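Local atomic coordinates of iron aquisition yersiniabactin synthesis enzyme, YbtT (PDB entry 6BA9), a protein that is a low-specificity type II thioesterase that maintains production of the metallophore yersiniabactin by its NRPS/PKS assembly line, probably by hydrolysing thioesters. Residues Ala15-Cys20 and Cys41-Val46; Leu69-Leu74 and Phe97-Leu102. The protein carries 1 engineered substitution. All coordinates share one frame; numbering follows the deposited sequence.

Contact 1. Residues Ala15-Cys20 and Cys41-Val46; sequences AHLVMC and CALSLV
His16 NE2 and Ser44 OG share a hydrogen bond of 2.7 Å, the hydroxyl meeting the imidazole at its edge, near the ring plane. The bond is diagonal: His16 is bridged with Ala42, yet its CG, anti to the backbone N (chi1 -171°), starts a ring that passes Ala42 CB and reaches two residues further along the neighbouring strand. Val18 CG2 lies over one face of the ring, toward its rim, while Val18 CG1 meets Val46 CG2 at 3.5 Å. The backbones of the two strands run parallel. Leu17 N binds Ala42 O at 2.9 Å, and Ser44 N binds Leu17 O; Met19 N repeats the pattern to Ser44 O and Val46 N to Met19 O. His16, Val18 and Cys20 turn their backbone polar groups to strand 84-89 and Pro83 just before it, which places 16-20 inside the alpha/beta-hydrolase sheet. On the other face Leu17 and Leu43 lie side by side, Leu17 CG 3.9 Å from Leu43 CD1, and both touch Phe237. The two faces thus differ in chemistry: one is apolar, lined by Leu17, Leu43, Met19 and Leu45, while on the other the bond between His16 NE2 and Ser44 OG should restrain the imidazole's rotation.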
loop_
_atom_site.group_PDB
_atom_site.type_symbol
_atom_site.label_atom_id
_atom_site.label_comp_id
_atom_site.label_asym_id
_atom_site.label_seq_id
_atom_site.Cartn_x
_atom_site.Cartn_y
_atom_site.Cartn_z
ATOM N N ALA A 15 10.653 14.206 8.412
ATOM C CA ALA A 15 10.343 12.946 7.760
ATOM C C ALA A 15 9.177 13.109 6.788
ATOM O O ALA A 15 8.349 14.010 6.906
ATOM C CB ALA A 15 9.995 11.886 8.795
ATOM N N HIS A 16 9.142 12.217 5.794
ATOM C CA HIS A 16 8.085 12.187 4.789
ATOM C C HIS A 16 7.637 10.744 4.627
ATOM O O HIS A 16 8.437 9.878 4.255
ATOM C CB HIS A 16 8.578 12.752 3.458
ATOM C CG HIS A 16 7.503 12.963 2.442
ATOM N ND1 HIS A 16 7.770 13.502 1.201
ATOM C CD2 HIS A 16 6.174 12.688 2.451
ATOM C CE1 HIS A 16 6.650 13.575 0.502
ATOM N NE2 HIS A 16 5.661 13.116 1.249
ATOM N N LEU A 17 6.383 10.480 4.978
ATOM C CA LEU A 17 5.761 9.165 4.853
ATOM C C LEU A 17 4.902 9.153 3.590
ATOM O O LEU A 17 4.054 10.028 3.401
ATOM C CB LEU A 17 4.916 8.878 6.099
ATOM C CG LEU A 17 4.056 7.624 6.150
ATOM C CD1 LEU A 17 4.882 6.368 6.074
ATOM C CD2 LEU A 17 3.227 7.626 7.431
ATOM N N VAL A 18 5.155 8.181 2.711
ATOM C CA VAL A 18 4.458 8.014 1.439
ATOM C C VAL A 18 3.667 6.713 1.496
ATOM O O VAL A 18 4.247 5.633 1.693
ATOM C CB VAL A 18 5.459 8.005 0.277
ATOM C CG1 VAL A 18 4.765 7.709 -1.062
ATOM C CG2 VAL A 18 6.184 9.336 0.191
ATOM N N MET A 19 2.348 6.817 1.344
ATOM C CA MET A 19 1.447 5.688 1.496
ATOM C C MET A 19 0.923 5.213 0.152
ATOM O O MET A 19 0.308 5.992 -0.586
ATOM C CB MET A 19 0.255 6.076 2.372
ATOM C CG MET A 19 -0.784 4.985 2.526
ATOM S SD MET A 19 -0.185 3.626 3.527
ATOM C CE MET A 19 -1.612 2.566 3.482
ATOM N N CYS A 20 1.054 3.914 -0.114
ATOM C CA CYS A 20 0.510 3.250 -1.293
ATOM C C CYS A 20 -0.826 2.599 -0.943
ATOM O O CYS A 20 -0.904 1.817 0.026
ATOM C CB CYS A 20 1.490 2.179 -1.770
ATOM S SG CYS A 20 3.048 2.875 -2.367
ATOM N N CYS A 41 5.222 13.941 10.732
ATOM C CA CYS A 41 5.820 13.841 9.414
ATOM C C CYS A 41 4.876 14.412 8.369
ATOM O O CYS A 41 3.660 14.436 8.553
ATOM C CB CYS A 41 6.064 12.364 9.078
ATOM S SG CYS A 41 4.615 11.283 9.241
ATOM N N ALA A 42 5.450 14.854 7.250
ATOM C CA ALA A 42 4.667 15.023 6.040
ATOM C C ALA A 42 4.118 13.663 5.636
ATOM O O ALA A 42 4.727 12.625 5.907
ATOM C CB ALA A 42 5.529 15.598 4.918
ATOM N N LEU A 43 2.925 13.675 5.045
ATOM C CA LEU A 43 2.245 12.470 4.591
ATOM C C LEU A 43 1.703 12.710 3.192
ATOM O O LEU A 43 0.977 13.684 2.958
ATOM C CB LEU A 43 1.071 12.112 5.493
ATOM C CG LEU A 43 0.180 10.944 5.057
ATOM C CD1 LEU A 43 0.939 9.613 5.012
ATOM C CD2 LEU A 43 -1.009 10.804 6.001
ATOM N N SER A 44 2.054 11.822 2.269
ATOM C CA SER A 44 1.523 11.863 0.915
ATOM C C SER A 44 0.908 10.520 0.571
ATOM O O SER A 44 1.326 9.478 1.091
ATOM C CB SER A 44 2.602 12.211 -0.087
ATOM O OG SER A 44 3.190 13.486 0.193
ATOM N N LEU A 45 -0.085 10.559 -0.320
ATOM C CA LEU A 45 -0.787 9.382 -0.810
ATOM C C LEU A 45 -0.466 9.204 -2.290
ATOM O O LEU A 45 -0.485 10.174 -3.065
ATOM C CB LEU A 45 -2.307 9.561 -0.642
ATOM C CG LEU A 45 -3.183 8.387 -1.077
ATOM C CD1 LEU A 45 -3.017 7.191 -0.167
ATOM C CD2 LEU A 45 -4.654 8.836 -1.129
ATOM N N VAL A 46 -0.185 7.971 -2.678
ATOM C CA VAL A 46 0.110 7.626 -4.070
ATOM C C VAL A 46 -1.204 7.351 -4.799
ATOM O O VAL A 46 -2.051 6.604 -4.302
ATOM C CB VAL A 46 1.035 6.402 -4.137
ATOM C CG1 VAL A 46 1.372 6.060 -5.580
ATOM C CG2 VAL A 46 2.310 6.650 -3.359
#

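Contact 2. Residues Leu69-Leu74 and Phe97-Leu102; sequences LLANEL and FETCRL
Leu70 and Thr99 cross at about a right angle where helix 63-77 packs beside helix 91-105, two neighbouring helices of the alpha/beta-hydrolase fold, joined in the chain through strand 84-89. The short axes run 8.8 Å apart and cross at -49°, and small residues mark the crossing: the CA atoms of Ala71 and Thr99 are 5.2 Å apart. The two branches of Thr99 do different work. Its OG1, anti to the carbonyl carbon (chi1 -60°), turns back to bond Val95 O one helical turn earlier, and the same oxygen lies 3.6 Å from Leu70 CD2; the hydroxyl is thus satisfied within its own helix, and from segment 69-74 it meets carbon atoms of Leu70. Its CG2 instead points across the interface, over the backbone of Ala71, 3.9 Å from Ala71 N, with Leu74 CD1 more loosely alongside at 4.3 Å. No hydrogen bond links the two segments. Thr99 and Leu74 also rest on Leu86 of strand 84-89, which holds the pair against the sheet. Glu98 forms a salt bridge with Arg101 of its own helix, its OE2 accepts from Tyr175 and Tyr177, and its side chain touches Ile63, Thr64 and Ala67 at the start of helix 63-77. One turn beyond Thr99, Leu102 continues the apolar seam: its CB and CD1 both close on the single methyl of Ala71, each 3.8 Å from Ala71 CB.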
loop_
_atom_site.group_PDB
_atom_site.type_symbol
_atom_site.label_atom_id
_atom_site.label_comp_id
_atom_site.label_asym_id
_atom_site.label_seq_id
_atom_site.Cartn_x
_atom_site.Cartn_y
_atom_site.Cartn_z
ATOM N N LEU A 69 7.470 3.756 -11.720
ATOM C CA LEU A 69 6.999 5.134 -11.800
ATOM C C LEU A 69 7.185 5.845 -10.466
ATOM O O LEU A 69 7.660 6.983 -10.407
ATOM C CB LEU A 69 5.533 5.167 -12.226
ATOM C CG LEU A 69 5.202 4.766 -13.657
ATOM C CD1 LEU A 69 3.692 4.713 -13.798
ATOM C CD2 LEU A 69 5.786 5.761 -14.676
ATOM N N LEU A 70 6.817 5.190 -9.378
ATOM C CA LEU A 70 6.906 5.816 -8.068
ATOM C C LEU A 70 8.353 6.039 -7.657
ATOM O O LEU A 70 8.690 7.106 -7.148
ATOM C CB LEU A 70 6.134 4.996 -7.034
ATOM C CG LEU A 70 6.147 5.577 -5.616
ATOM C CD1 LEU A 70 5.515 6.979 -5.551
ATOM C CD2 LEU A 70 5.424 4.624 -4.649
ATOM N N ALA A 71 9.223 5.051 -7.867
ATOM C CA ALA A 71 10.615 5.225 -7.463
ATOM C C ALA A 71 11.264 6.367 -8.230
ATOM O O ALA A 71 12.015 7.170 -7.656
ATOM C CB ALA A 71 11.381 3.926 -7.694
ATOM N N ASN A 72 10.977 6.465 -9.527
ATOM C CA ASN A 72 11.534 7.574 -10.302
ATOM C C ASN A 72 11.030 8.904 -9.787
ATOM O O ASN A 72 11.810 9.849 -9.628
ATOM C CB ASN A 72 11.204 7.426 -11.784
ATOM C CG ASN A 72 11.899 6.235 -12.420
ATOM O OD1 ASN A 72 12.689 5.547 -11.780
ATOM N ND2 ASN A 72 11.563 5.960 -13.656
ATOM N N GLU A 73 9.736 8.991 -9.481
ATOM C CA GLU A 73 9.190 10.237 -8.966
ATOM C C GLU A 73 9.831 10.619 -7.640
ATOM O O GLU A 73 10.189 11.786 -7.430
ATOM C CB GLU A 73 7.675 10.109 -8.811
ATOM C CG GLU A 73 7.028 11.335 -8.173
ATOM C CD GLU A 73 5.521 11.282 -8.230
ATOM O OE1 GLU A 73 4.978 10.842 -9.273
ATOM O OE2 GLU A 73 4.885 11.664 -7.225
ATOM N N LEU A 74 9.986 9.660 -6.734
ATOM C CA LEU A 74 10.572 9.950 -5.432
ATOM C C LEU A 74 12.045 10.318 -5.559
ATOM O O LEU A 74 12.511 11.229 -4.878
ATOM C CB LEU A 74 10.350 8.781 -4.474
ATOM C CG LEU A 74 8.878 8.516 -4.147
ATOM C CD1 LEU A 74 8.775 7.335 -3.241
ATOM C CD2 LEU A 74 8.210 9.707 -3.514
ATOM N N PHE A 97 7.019 -2.222 -1.378
ATOM C CA PHE A 97 8.174 -3.111 -1.351
ATOM C C PHE A 97 9.013 -2.977 -2.616
ATOM O O PHE A 97 10.240 -2.790 -2.548
ATOM C CB PHE A 97 7.678 -4.548 -1.181
ATOM C CG PHE A 97 8.749 -5.592 -1.333
ATOM C CD1 PHE A 97 9.786 -5.677 -0.430
ATOM C CD2 PHE A 97 8.697 -6.493 -2.363
ATOM C CE1 PHE A 97 10.759 -6.677 -0.567
ATOM C CE2 PHE A 97 9.658 -7.482 -2.501
ATOM C CZ PHE A 97 10.684 -7.563 -1.606
ATOM N N GLU A 98 8.375 -3.062 -3.792
ATOM C CA GLU A 98 9.127 -2.988 -5.045
ATOM C C GLU A 98 9.733 -1.603 -5.260
ATOM O O GLU A 98 10.833 -1.483 -5.816
ATOM C CB GLU A 98 8.245 -3.432 -6.220
ATOM C CG GLU A 98 7.863 -4.913 -6.222
ATOM C CD GLU A 98 9.016 -5.838 -6.526
ATOM O OE1 GLU A 98 10.055 -5.368 -7.054
ATOM O OE2 GLU A 98 8.878 -7.040 -6.213
ATOM N N THR A 99 9.056 -0.555 -4.799
ATOM C CA THR A 99 9.624 0.789 -4.838
ATOM C C THR A 99 10.848 0.882 -3.943
ATOM O O THR A 99 11.885 1.438 -4.339
ATOM C CB THR A 99 8.562 1.806 -4.409
ATOM O OG1 THR A 99 7.438 1.740 -5.297
ATOM C CG2 THR A 99 9.106 3.233 -4.449
ATOM N N CYS A 100 10.744 0.329 -2.741
ATOM C CA CYS A 100 11.857 0.339 -1.808
ATOM C C CYS A 100 13.037 -0.421 -2.380
ATOM O O CYS A 100 14.189 0.012 -2.225
ATOM C CB CYS A 100 11.406 -0.262 -0.474
ATOM S SG CYS A 100 12.547 0.054 0.907
ATOM N N ARG A 101 12.772 -1.527 -3.070
ATOM C CA ARG A 101 13.828 -2.302 -3.726
ATOM C C ARG A 101 14.606 -1.424 -4.698
ATOM O O ARG A 101 15.843 -1.388 -4.669
ATOM C CB ARG A 101 13.207 -3.501 -4.432
ATOM C CG ARG A 101 14.145 -4.426 -5.189
ATOM C CD ARG A 101 13.527 -5.852 -5.359
ATOM N NE ARG A 101 14.038 -6.484 -6.570
ATOM C CZ ARG A 101 13.301 -7.029 -7.538
ATOM N NH1 ARG A 101 11.977 -7.068 -7.460
ATOM N NH2 ARG A 101 13.906 -7.562 -8.598
ATOM N N LEU A 102 13.896 -0.678 -5.546
ATOM C CA LEU A 102 14.573 0.175 -6.521
ATOM C C LEU A 102 15.368 1.281 -5.836
ATOM O O LEU A 102 16.509 1.560 -6.221
ATOM C CB LEU A 102 13.550 0.780 -7.486
ATOM C CG LEU A 102 12.826 -0.224 -8.391
ATOM C CD1 LEU A 102 11.715 0.424 -9.157
ATOM C CD2 LEU A 102 13.798 -0.914 -9.374
#

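Contact 1 lies in the sheet and contact 2 in the helical layer on it, their centres about 13 Å apart, and Leu70 joins them: its CD2 is 3.7 Å from Cys20 SG and its CD1 3.9 Å from Val46 CG2. Val18 CG2 approaches Leu74 CD2 at 4.2 Å. Leu70 therefore touches both strands of contact 1 and Thr99 of contact 2. Strand 84-89 connects them: it is bonded to strand 16-20 and leads into helix 91-105. In this family that strand-to-helix turn is the nucleophile elbow; here it carries the engineered serine-to-alanine substitution. The strand before it is thus tied to contact 1, and the helix after it carries segment 97-102 of contact 2.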